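Local coordinates for protein SAM-dependent methyltransferase (Anabaena variabilis ATCC 29413, PDB 3GGD) that probably transfers a methyl group from S-adenosyl-L-methionine to an unspecified substrate, and binds the spent cofactor S-adenosyl-L-homocysteine, at residues 18-23 and 85-90; 209-214 and 240-245; 183-188 and 223-228. One frame throughout, in Å; residues are numbered along the deposited sequence.

Contact 1 of 3, residues 18-23 and 85-90; sequences AWEQYW and DVSKSA. With SAH (S-adenosyl-L-homocysteine), chain E.
The carboxylate of E20 is gripped by three donors from the start of helix 88-97. E20 OE2 accepts a very short bond from S89 OG, 2.5 Å, on the syn lone pair. Its OE1 takes two donors. S89 N comes in nearly straight (171°) on the syn lone pair, with S89 N to E20 OE1 2.9 Å, and S87 OG comes from above the carboxylate plane. E20 reaches them with CG anti to the backbone N and a bend at chi2 (57°). The negative charge thus sits at a helix N-terminus, which would be expected to stabilise it. S87 is the N-cap: its OG also accepts from A90 N. S89 OG has a further partner in N24.

The second polar group holds the cofactor. D85 ends strand 81-85, and its carboxylate takes both ribose hydroxyls of SAH, O2' at OD1 and O3' at OD2. An acidic residue binding the ribose at the end of this strand is a hallmark of the Rossmann-like methyltransferase fold. D85 OD1 also accepts from S87 N, which makes an Asx turn. W23 NE1 donates to SAH O3' at 3.0 Å and weakly to O2'. The ribose therefore lies between strand end and helix 15-29.

Packing on both faces and the NE1 bond fix the W23 indole. A90 CB stands over its five-membered ring, 3.4 Å from the centroid and almost on the normal. Y22 CE2 lies over the opposite face. W19 lays one face along the cofactor, with its CD1 3.4 Å from SAH C8 and its six-membered ring over the ribose. V86 CG1 meets the adenine at SAH C4, 3.5 Å away, and the same methyl also touches W19 CB.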
loop_
_atom_site.group_PDB
_atom_site.type_symbol
_atom_site.label_atom_id
_atom_site.label_comp_id
_atom_site.label_asym_id
_atom_site.label_seq_id
_atom_site.Cartn_x
_atom_site.Cartn_y
_atom_site.Cartn_z
ATOM N N ALA A 18 -4.092 -4.935 -14.418
ATOM C CA ALA A 18 -4.548 -5.983 -13.491
ATOM C C ALA A 18 -5.318 -5.366 -12.319
ATOM O O ALA A 18 -6.424 -5.824 -11.953
ATOM C CB ALA A 18 -3.357 -6.807 -13.010
ATOM N N TRP A 19 -4.746 -4.306 -11.751
ATOM C CA TRP A 19 -5.360 -3.620 -10.625
ATOM C C TRP A 19 -6.667 -2.918 -10.974
ATOM O O TRP A 19 -7.603 -2.932 -10.177
ATOM C CB TRP A 19 -4.376 -2.648 -9.957
ATOM C CG TRP A 19 -3.445 -3.356 -9.024
ATOM C CD1 TRP A 19 -2.153 -3.755 -9.281
ATOM C CD2 TRP A 19 -3.764 -3.841 -7.719
ATOM N NE1 TRP A 19 -1.653 -4.441 -8.189
ATOM C CE2 TRP A 19 -2.611 -4.485 -7.213
ATOM C CE3 TRP A 19 -4.908 -3.784 -6.924
ATOM C CZ2 TRP A 19 -2.558 -5.038 -5.941
ATOM C CZ3 TRP A 19 -4.866 -4.338 -5.660
ATOM C CH2 TRP A 19 -3.703 -4.970 -5.181
ATOM N N GLU A 20 -6.726 -2.287 -12.147
ATOM C CA GLU A 20 -7.981 -1.705 -12.583
ATOM C C GLU A 20 -9.024 -2.806 -12.821
ATOM O O GLU A 20 -10.204 -2.620 -12.485
ATOM C CB GLU A 20 -7.794 -0.813 -13.809
ATOM C CG GLU A 20 -9.114 -0.335 -14.488
ATOM C CD GLU A 20 -10.060 0.421 -13.538
ATOM O OE1 GLU A 20 -9.591 1.023 -12.538
ATOM O OE2 GLU A 20 -11.272 0.458 -13.838
ATOM N N GLN A 21 -8.611 -3.958 -13.347
ATOM C CA GLN A 21 -9.578 -5.057 -13.533
ATOM C C GLN A 21 -10.137 -5.511 -12.167
ATOM O O GLN A 21 -11.364 -5.663 -11.986
ATOM C CB GLN A 21 -8.958 -6.215 -14.298
ATOM C CG GLN A 21 -10.037 -7.206 -14.800
ATOM C CD GLN A 21 -9.464 -8.522 -15.378
ATOM O OE1 GLN A 21 -8.599 -9.190 -14.749
ATOM N NE2 GLN A 21 -9.944 -8.893 -16.558
ATOM N N TYR A 22 -9.244 -5.625 -11.178
ATOM C CA TYR A 22 -9.670 -5.999 -9.841
ATOM C C TYR A 22 -10.644 -4.987 -9.230
ATOM O O TYR A 22 -11.700 -5.356 -8.713
ATOM C CB TYR A 22 -8.475 -6.120 -8.903
ATOM C CG TYR A 22 -8.888 -6.241 -7.455
ATOM C CD1 TYR A 22 -9.366 -7.468 -6.933
ATOM C CD2 TYR A 22 -8.841 -5.141 -6.611
ATOM C CE1 TYR A 22 -9.753 -7.596 -5.621
ATOM C CE2 TYR A 22 -9.236 -5.262 -5.267
ATOM C CZ TYR A 22 -9.686 -6.480 -4.781
ATOM O OH TYR A 22 -10.069 -6.586 -3.472
ATOM N N TRP A 23 -10.269 -3.712 -9.294
ATOM C CA TRP A 23 -11.072 -2.661 -8.678
ATOM C C TRP A 23 -12.363 -2.462 -9.411
ATOM O O TRP A 23 -13.397 -2.241 -8.791
ATOM C CB TRP A 23 -10.293 -1.361 -8.569
ATOM C CG TRP A 23 -9.373 -1.290 -7.388
ATOM C CD1 TRP A 23 -8.006 -1.141 -7.413
ATOM C CD2 TRP A 23 -9.741 -1.324 -5.996
ATOM N NE1 TRP A 23 -7.520 -1.068 -6.142
ATOM C CE2 TRP A 23 -8.559 -1.190 -5.251
ATOM C CE3 TRP A 23 -10.962 -1.445 -5.317
ATOM C CZ2 TRP A 23 -8.555 -1.143 -3.862
ATOM C CZ3 TRP A 23 -10.961 -1.435 -3.917
ATOM C CH2 TRP A 23 -9.772 -1.278 -3.206
ATOM N N ASP A 85 -3.715 6.735 -6.799
ATOM C CA ASP A 85 -3.820 5.334 -7.145
ATOM C C ASP A 85 -3.788 5.196 -8.657
ATOM O O ASP A 85 -4.223 6.105 -9.398
ATOM C CB ASP A 85 -5.091 4.711 -6.558
ATOM C CG ASP A 85 -4.973 3.195 -6.392
ATOM O OD1 ASP A 85 -5.161 2.454 -7.404
ATOM O OD2 ASP A 85 -4.679 2.737 -5.244
ATOM N N VAL A 86 -3.290 4.056 -9.117
ATOM C CA VAL A 86 -3.273 3.731 -10.542
ATOM C C VAL A 86 -4.650 3.431 -11.116
ATOM O O VAL A 86 -4.849 3.588 -12.322
ATOM C CB VAL A 86 -2.342 2.495 -10.832
ATOM C CG1 VAL A 86 -2.976 1.165 -10.397
ATOM C CG2 VAL A 86 -1.903 2.447 -12.311
ATOM N N SER A 87 -5.610 3.045 -10.256
ATOM C CA SER A 87 -6.900 2.571 -10.708
ATOM C C SER A 87 -7.992 3.610 -10.628
ATOM O O SER A 87 -8.322 4.093 -9.527
ATOM C CB SER A 87 -7.353 1.352 -9.858
ATOM O OG SER A 87 -8.717 0.991 -10.134
ATOM N N LYS A 88 -8.636 3.869 -11.774
ATOM C CA LYS A 88 -9.754 4.795 -11.798
ATOM C C LYS A 88 -10.958 4.254 -11.034
ATOM O O LYS A 88 -11.717 5.025 -10.440
ATOM C CB LYS A 88 -10.124 5.183 -13.230
ATOM C CG LYS A 88 -10.630 4.050 -14.061
ATOM C CD LYS A 88 -11.065 4.485 -15.451
ATOM C CE LYS A 88 -11.437 3.228 -16.264
ATOM N NZ LYS A 88 -11.797 3.590 -17.638
ATOM N N SER A 89 -11.163 2.937 -11.060
ATOM C CA SER A 89 -12.291 2.340 -10.325
ATOM C C SER A 89 -12.061 2.433 -8.817
ATOM O O SER A 89 -13.006 2.734 -8.057
ATOM C CB SER A 89 -12.567 0.888 -10.787
ATOM O OG SER A 89 -13.047 0.852 -12.136
ATOM N N ALA A 90 -10.817 2.223 -8.376
ATOM C CA ALA A 90 -10.485 2.454 -6.951
ATOM C C ALA A 90 -10.855 3.885 -6.522
ATOM O O ALA A 90 -11.542 4.086 -5.517
ATOM C CB ALA A 90 -9.007 2.174 -6.656
HETATM N N SAH E . -3.250 1.453 0.670
HETATM C CA SAH E . -4.603 0.886 0.425
HETATM C CB SAH E . -4.642 -0.149 -0.719
HETATM C CG SAH E . -3.716 -1.377 -0.656
HETATM S SD SAH E . -3.969 -2.524 -2.023
HETATM C C SAH E . -5.188 0.266 1.685
HETATM O O SAH E . -6.431 0.105 1.789
HETATM O OXT SAH E . -4.451 -0.106 2.597
HETATM C "C5'" SAH E . -2.698 -1.999 -3.138
HETATM C "C4'" SAH E . -3.088 -0.718 -3.933
HETATM O "O4'" SAH E . -1.993 -0.330 -4.798
HETATM C "C3'" SAH E . -4.301 -0.832 -4.874
HETATM O "O3'" SAH E . -5.267 0.179 -4.642
HETATM C "C2'" SAH E . -3.719 -0.655 -6.270
HETATM O "O2'" SAH E . -4.626 -0.160 -7.277
HETATM C "C1'" SAH E . -2.511 0.223 -6.000
HETATM N N9 SAH E . -1.504 0.193 -7.067
HETATM C C8 SAH E . -1.083 -0.931 -7.709
HETATM N N7 SAH E . -0.135 -0.617 -8.608
HETATM C C5 SAH E . 0.038 0.737 -8.540
HETATM C C6 SAH E . 0.852 1.701 -9.273
HETATM N N6 SAH E . 1.646 1.195 -10.245
HETATM N N1 SAH E . 0.766 3.009 -8.989
HETATM C C2 SAH E . -0.091 3.450 -8.013
HETATM N N3 SAH E . -0.866 2.606 -7.333
HETATM C C4 SAH E . -0.867 1.278 -7.562
#

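Contact 2 of 3, residues 209-214 and 240-245; sequences PDFEIL and AVIKHR. With CO (cobalt (II) ion), chain C; EDO (1,2-ethanediol), chain O; SO4 (sulfate ion), chain I.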
loop_
_atom_site.group_PDB
_atom_site.type_symbol
_atom_site.label_atom_id
_atom_site.label_comp_id
_atom_site.label_asym_id
_atom_site.label_seq_id
_atom_site.Cartn_x
_atom_site.Cartn_y
_atom_site.Cartn_z
ATOM N N PRO A 209 19.032 3.602 -1.215
ATOM C CA PRO A 209 20.320 3.685 -0.534
ATOM C C PRO A 209 20.647 5.119 -0.045
ATOM O O PRO A 209 21.488 5.291 0.832
ATOM C CB PRO A 209 21.319 3.210 -1.602
ATOM C CG PRO A 209 20.642 3.525 -2.871
ATOM C CD PRO A 209 19.167 3.296 -2.637
ATOM N N ASP A 210 20.004 6.122 -0.645
ATOM C CA ASP A 210 20.181 7.518 -0.286
ATOM C C ASP A 210 19.245 7.945 0.855
ATOM O O ASP A 210 19.155 9.117 1.167
ATOM C CB ASP A 210 19.993 8.437 -1.511
ATOM C CG ASP A 210 18.731 8.146 -2.340
ATOM O OD1 ASP A 210 18.143 7.035 -2.254
ATOM O OD2 ASP A 210 18.395 9.013 -3.192
ATOM N N PHE A 211 18.556 6.997 1.481
ATOM C CA PHE A 211 17.654 7.337 2.587
ATOM C C PHE A 211 18.132 6.817 3.949
ATOM O O PHE A 211 18.775 5.789 4.049
ATOM C CB PHE A 211 16.231 6.819 2.309
ATOM C CG PHE A 211 15.476 7.648 1.305
ATOM C CD1 PHE A 211 15.894 7.692 -0.031
ATOM C CD2 PHE A 211 14.388 8.435 1.695
ATOM C CE1 PHE A 211 15.228 8.485 -0.968
ATOM C CE2 PHE A 211 13.726 9.241 0.759
ATOM C CZ PHE A 211 14.128 9.256 -0.564
ATOM N N GLU A 212 17.795 7.575 4.985
ATOM C CA GLU A 212 17.997 7.213 6.381
ATOM C C GLU A 212 16.721 6.516 6.844
ATOM O O GLU A 212 15.635 6.921 6.442
ATOM C CB GLU A 212 18.188 8.500 7.200
ATOM C CG GLU A 212 18.664 8.295 8.618
ATOM C CD GLU A 212 18.725 9.586 9.430
ATOM O OE1 GLU A 212 18.508 10.686 8.867
ATOM O OE2 GLU A 212 18.968 9.487 10.644
ATOM N N ILE A 213 16.842 5.472 7.662
ATOM C CA ILE A 213 15.692 4.852 8.292
ATOM C C ILE A 213 15.565 5.532 9.659
ATOM O O ILE A 213 16.448 5.423 10.476
ATOM C CB ILE A 213 15.877 3.333 8.475
ATOM C CG1 ILE A 213 16.081 2.666 7.106
ATOM C CG2 ILE A 213 14.691 2.727 9.353
ATOM C CD1 ILE A 213 16.451 1.177 7.140
ATOM N N LEU A 214 14.485 6.270 9.878
ATOM C CA LEU A 214 14.295 6.962 11.165
ATOM C C LEU A 214 13.777 6.013 12.228
ATOM O O LEU A 214 14.067 6.182 13.406
ATOM C CB LEU A 214 13.313 8.132 11.004
ATOM C CG LEU A 214 13.718 9.184 9.946
ATOM C CD1 LEU A 214 12.757 10.359 10.035
ATOM C CD2 LEU A 214 15.205 9.613 10.111
ATOM N N ALA A 240 8.579 0.859 8.177
ATOM C CA ALA A 240 9.676 1.795 8.372
ATOM C C ALA A 240 9.232 3.236 8.122
ATOM O O ALA A 240 8.273 3.501 7.377
ATOM C CB ALA A 240 10.909 1.430 7.449
ATOM N N VAL A 241 9.924 4.158 8.788
ATOM C CA VAL A 241 9.847 5.568 8.418
ATOM C C VAL A 241 11.232 5.937 7.852
ATOM O O VAL A 241 12.258 5.737 8.525
ATOM C CB VAL A 241 9.504 6.500 9.621
ATOM C CG1 VAL A 241 9.465 7.926 9.144
ATOM C CG2 VAL A 241 8.156 6.097 10.283
ATOM N N ILE A 242 11.243 6.466 6.618
ATOM C CA ILE A 242 12.491 6.852 5.951
ATOM C C ILE A 242 12.435 8.308 5.477
ATOM O O ILE A 242 11.351 8.861 5.222
ATOM C CB ILE A 242 12.867 5.862 4.797
ATOM C CG1 ILE A 242 11.946 6.037 3.562
ATOM C CG2 ILE A 242 12.811 4.395 5.309
ATOM C CD1 ILE A 242 12.392 5.201 2.320
ATOM N N LYS A 243 13.607 8.930 5.393
ATOM C CA LYS A 243 13.743 10.306 4.939
ATOM C C LYS A 243 15.114 10.427 4.233
ATOM O O LYS A 243 16.082 9.790 4.651
ATOM C CB LYS A 243 13.644 11.223 6.138
ATOM C CG LYS A 243 13.626 12.730 5.835
ATOM C CD LYS A 243 13.259 13.499 7.094
ATOM C CE LYS A 243 13.150 15.005 6.863
ATOM N NZ LYS A 243 14.548 15.519 6.638
ATOM N N HIS A 244 15.186 11.198 3.146
ATOM C CA HIS A 244 16.455 11.340 2.430
ATOM C C HIS A 244 17.567 11.756 3.415
ATOM O O HIS A 244 17.386 12.631 4.302
ATOM C CB HIS A 244 16.337 12.288 1.201
ATOM C CG HIS A 244 17.474 12.172 0.222
ATOM N ND1 HIS A 244 18.740 12.606 0.526
ATOM C CD2 HIS A 244 17.542 11.679 -1.044
ATOM C CE1 HIS A 244 19.553 12.368 -0.496
ATOM N NE2 HIS A 244 18.855 11.823 -1.472
ATOM N N ARG A 245 18.730 11.127 3.265
ATOM C CA ARG A 245 19.879 11.483 4.091
ATOM C C ARG A 245 20.338 12.913 3.798
ATOM O O ARG A 245 21.068 13.499 4.604
ATOM C CB ARG A 245 21.039 10.510 3.830
ATOM C CG ARG A 245 21.702 10.695 2.483
ATOM C CD ARG A 245 22.698 9.563 2.180
ATOM N NE ARG A 245 23.395 9.807 0.921
ATOM C CZ ARG A 245 24.487 9.167 0.520
ATOM N NH1 ARG A 245 25.009 8.197 1.241
ATOM N NH2 ARG A 245 25.066 9.495 -0.622
ATOM O OXT ARG A 245 19.986 13.516 2.749
HETATM CO CO CO C . 19.057 10.917 -3.301
HETATM C C1 EDO O . 19.357 3.637 7.693
HETATM O O1 EDO O . 19.724 4.868 8.270
HETATM C C2 EDO O . 20.554 2.726 7.517
HETATM O O2 EDO O . 20.136 1.690 6.642
HETATM S S SO4 I . 14.397 18.903 6.073
HETATM O O1 SO4 I . 14.190 20.340 6.251
HETATM O O2 SO4 I . 13.158 18.200 6.405
HETATM O O3 SO4 I . 15.481 18.422 6.933
HETATM O O4 SO4 I . 14.738 18.681 4.674
HETATM O O HOH W 1 17.221 12.249 7.285
#
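H244 leaves strand 237-244 with CG anti to the backbone N (chi1 -164°). Its CB stands over the face of F211, 4.2 Å from the ring centroid. Farther out, the imidazole turns an edge toward that face, T-shaped, with H244 CD2 3.9 Å from F211 CE1. D210 O lies over the centre of one imidazole face. H244 ND1 donates in the ring plane to R245 OXT, the terminal carboxylate, at 2.7 Å. At the tip, H244 NE2 binds the cobalt ion at 2.0 Å. D210 OD2 binds the same ion, and a third ligand comes from elsewhere in the structure. D210 OD1 is held by a salt bridge to R150.

Behind the site, edge strand 211-217 pairs antiparallel with strand 237-244. E212 and K243 form a hydrogen-bonded pair, with E212 N to K243 O at 2.8 Å. I213 and I242 share the sheet face covered by I204. R245 N to D210 O extends the ladder past the strand pair.

With ND1 carrying the proton, NE2 offers its lone pair to the cobalt. The terminal carboxylate at ND1 would be expected to make NE2 a stronger ligand.

Contact 3 of 3, residues 183-188 and 223-228; sequences PYELLL and SIHKLP. With EDO (1,2-ethanediol), chain P.
S223 opens an ST turn: its OG accepts from H225 N. The turn lies in the long loop between the two antiparallel strands 211-217 and 237-244, at one end of the sheet of this methyltransferase fold, with 211-217 at its edge. Here the loop packs against the first turn of helix 184-190. S223 OG is also hydrogen-bonded to A233 O, which ties the turn to a later residue of the same loop.

I224 follows with CG1 in the crowded position between the backbone N and the carbonyl carbon. I224 CD1 touches the aliphatic part of E185, 4.2 Å from E185 CG.

H225 carries the contact. With CG anti to the backbone N (chi1 -179°), the ring points at the helix start. H225 ND1 donates to E185 OE1 at 2.6 Å on the syn lone pair. The carboxylate and ring planes stand 82° apart. P183, the N-cap residue, lays its CB over the centre of one ring face, 3.6 Å from the centroid. H225 NE2 is hydrogen-bonded to an ethanediol O1, probably from the crystallisation liquor. An alanine in place of H225 would remove the bond to E185 and the ring face on which P183 CB rests, and would probably loosen the loop from the helix.

K226 N joins the same carboxylate through a water, which donates to E185 OE2. The L227 side chain touches L175 of helix 168-179, which P183 also touches. P228 packs on Y179 of that helix, and P228 CD lies 3.6 Å from the ethanediol O1.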
loop_
_atom_site.group_PDB
_atom_site.type_symbol
_atom_site.label_atom_id
_atom_site.label_comp_id
_atom_site.label_asym_id
_atom_site.label_seq_id
_atom_site.Cartn_x
_atom_site.Cartn_y
_atom_site.Cartn_z
ATOM N N PRO A 183 -7.544 -18.158 1.413
ATOM C CA PRO A 183 -8.685 -17.320 1.771
ATOM C C PRO A 183 -9.446 -16.745 0.555
ATOM O O PRO A 183 -8.805 -16.223 -0.366
ATOM C CB PRO A 183 -8.030 -16.166 2.528
ATOM C CG PRO A 183 -6.828 -16.779 3.151
ATOM C CD PRO A 183 -6.310 -17.736 2.101
ATOM N N TYR A 184 -10.784 -16.825 0.577
ATOM C CA TYR A 184 -11.640 -16.271 -0.491
ATOM C C TYR A 184 -11.197 -14.898 -0.928
ATOM O O TYR A 184 -11.027 -14.638 -2.122
ATOM C CB TYR A 184 -13.149 -16.176 -0.056
ATOM C CG TYR A 184 -14.109 -15.498 -1.104
ATOM C CD1 TYR A 184 -14.148 -15.955 -2.410
ATOM C CD2 TYR A 184 -15.001 -14.464 -0.764
ATOM C CE1 TYR A 184 -15.024 -15.392 -3.398
ATOM C CE2 TYR A 184 -15.910 -13.884 -1.743
ATOM C CZ TYR A 184 -15.898 -14.345 -3.082
ATOM O OH TYR A 184 -16.763 -13.828 -4.162
ATOM N N GLU A 185 -10.987 -14.010 0.043
ATOM C CA GLU A 185 -10.688 -12.633 -0.288
ATOM C C GLU A 185 -9.325 -12.466 -0.964
ATOM O O GLU A 185 -9.113 -11.491 -1.687
ATOM C CB GLU A 185 -10.822 -11.726 0.946
ATOM C CG GLU A 185 -12.217 -11.808 1.642
ATOM C CD GLU A 185 -12.340 -12.918 2.693
ATOM O OE1 GLU A 185 -11.507 -13.861 2.743
ATOM O OE2 GLU A 185 -13.288 -12.828 3.501
ATOM N N LEU A 186 -8.414 -13.398 -0.740
ATOM C CA LEU A 186 -7.109 -13.364 -1.417
ATOM C C LEU A 186 -7.300 -13.908 -2.832
ATOM O O LEU A 186 -6.769 -13.368 -3.789
ATOM C CB LEU A 186 -6.066 -14.187 -0.677
ATOM C CG LEU A 186 -4.667 -14.312 -1.348
ATOM C CD1 LEU A 186 -3.992 -12.940 -1.586
ATOM C CD2 LEU A 186 -3.772 -15.235 -0.532
ATOM N N LEU A 187 -8.072 -14.972 -2.961
ATOM C CA LEU A 187 -8.346 -15.507 -4.276
ATOM C C LEU A 187 -8.970 -14.428 -5.179
ATOM O O LEU A 187 -8.678 -14.361 -6.392
ATOM C CB LEU A 187 -9.200 -16.770 -4.170
ATOM C CG LEU A 187 -8.478 -18.008 -3.631
ATOM C CD1 LEU A 187 -9.455 -19.194 -3.409
ATOM C CD2 LEU A 187 -7.284 -18.425 -4.570
ATOM N N LEU A 188 -9.805 -13.563 -4.593
ATOM C CA LEU A 188 -10.416 -12.468 -5.352
ATOM C C LEU A 188 -9.420 -11.537 -6.019
ATOM O O LEU A 188 -9.719 -10.979 -7.089
ATOM C CB LEU A 188 -11.391 -11.632 -4.494
ATOM C CG LEU A 188 -12.713 -12.329 -4.132
ATOM C CD1 LEU A 188 -13.568 -11.455 -3.193
ATOM C CD2 LEU A 188 -13.513 -12.765 -5.351
ATOM N N SER A 223 -5.963 -8.135 7.992
ATOM C CA SER A 223 -6.850 -8.430 6.878
ATOM C C SER A 223 -8.280 -8.569 7.411
ATOM O O SER A 223 -8.492 -8.551 8.618
ATOM C CB SER A 223 -6.444 -9.731 6.156
ATOM O OG SER A 223 -7.015 -10.887 6.737
ATOM N N ILE A 224 -9.245 -8.724 6.513
ATOM C CA ILE A 224 -10.650 -8.897 6.910
ATOM C C ILE A 224 -11.051 -10.384 6.825
ATOM O O ILE A 224 -12.196 -10.746 7.075
ATOM C CB ILE A 224 -11.620 -8.054 6.022
ATOM C CG1 ILE A 224 -11.624 -8.580 4.563
ATOM C CG2 ILE A 224 -11.254 -6.610 6.105
ATOM C CD1 ILE A 224 -12.836 -8.224 3.760
ATOM N N HIS A 225 -10.121 -11.245 6.429
ATOM C CA HIS A 225 -10.442 -12.665 6.383
ATOM C C HIS A 225 -10.514 -13.274 7.776
ATOM O O HIS A 225 -9.522 -13.268 8.522
ATOM C CB HIS A 225 -9.410 -13.459 5.601
ATOM C CG HIS A 225 -9.744 -14.909 5.521
ATOM N ND1 HIS A 225 -10.743 -15.394 4.701
ATOM C CD2 HIS A 225 -9.264 -15.971 6.206
ATOM C CE1 HIS A 225 -10.844 -16.701 4.872
ATOM N NE2 HIS A 225 -9.953 -17.073 5.774
ATOM N N LYS A 226 -11.666 -13.859 8.088
ATOM C CA LYS A 226 -11.888 -14.510 9.372
ATOM C C LYS A 226 -11.567 -15.990 9.299
ATOM O O LYS A 226 -12.100 -16.700 8.457
ATOM C CB LYS A 226 -13.355 -14.385 9.812
ATOM C CG LYS A 226 -13.746 -13.016 10.270
ATOM C CD LYS A 226 -15.084 -13.050 11.056
ATOM C CE LYS A 226 -15.588 -11.601 11.428
ATOM N NZ LYS A 226 -15.870 -10.671 10.226
ATOM N N LEU A 227 -10.727 -16.434 10.218
ATOM C CA LEU A 227 -10.363 -17.809 10.338
ATOM C C LEU A 227 -11.470 -18.523 11.145
ATOM O O LEU A 227 -12.296 -17.871 11.780
ATOM C CB LEU A 227 -9.010 -17.915 11.024
ATOM C CG LEU A 227 -7.866 -17.273 10.255
ATOM C CD1 LEU A 227 -6.647 -17.134 11.140
ATOM C CD2 LEU A 227 -7.570 -18.073 8.985
ATOM N N PRO A 228 -11.497 -19.862 11.109
ATOM C CA PRO A 228 -12.564 -20.596 11.809
ATOM C C PRO A 228 -12.664 -20.344 13.326
ATOM O O PRO A 228 -13.742 -20.453 13.885
ATOM C CB PRO A 228 -12.245 -22.044 11.491
ATOM C CG PRO A 228 -11.405 -21.986 10.256
ATOM C CD PRO A 228 -10.588 -20.781 10.410
HETATM C C1 EDO P . -9.761 -20.417 5.619
HETATM O O1 EDO P . -10.291 -19.932 6.877
HETATM C C2 EDO P . -8.322 -19.945 5.418
HETATM O O2 EDO P . -7.721 -20.325 4.152
HETATM O O HOH W 2 -13.823 -13.991 5.880
#

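Contact 1 forms part of the SAH pocket, while the other two join outer parts of the fold. Contact 3 is the nearer, with centres about 20 Å apart. The two touch where Y22 CD1 meets L188 O at 3.5 Å, so helix 184-190 rests on helix 15-29. I224 of contact 3 still has its side chain about 9 Å from SAH. Contact 2 lies on the opposite side of the chain's centre from both. Its nearest atoms are about 18 Å from contact 1 and 17 Å from contact 3. Yet contacts 2 and 3 alternate along the chain: residues 223-228 lie in the loop between the strands paired in contact 2.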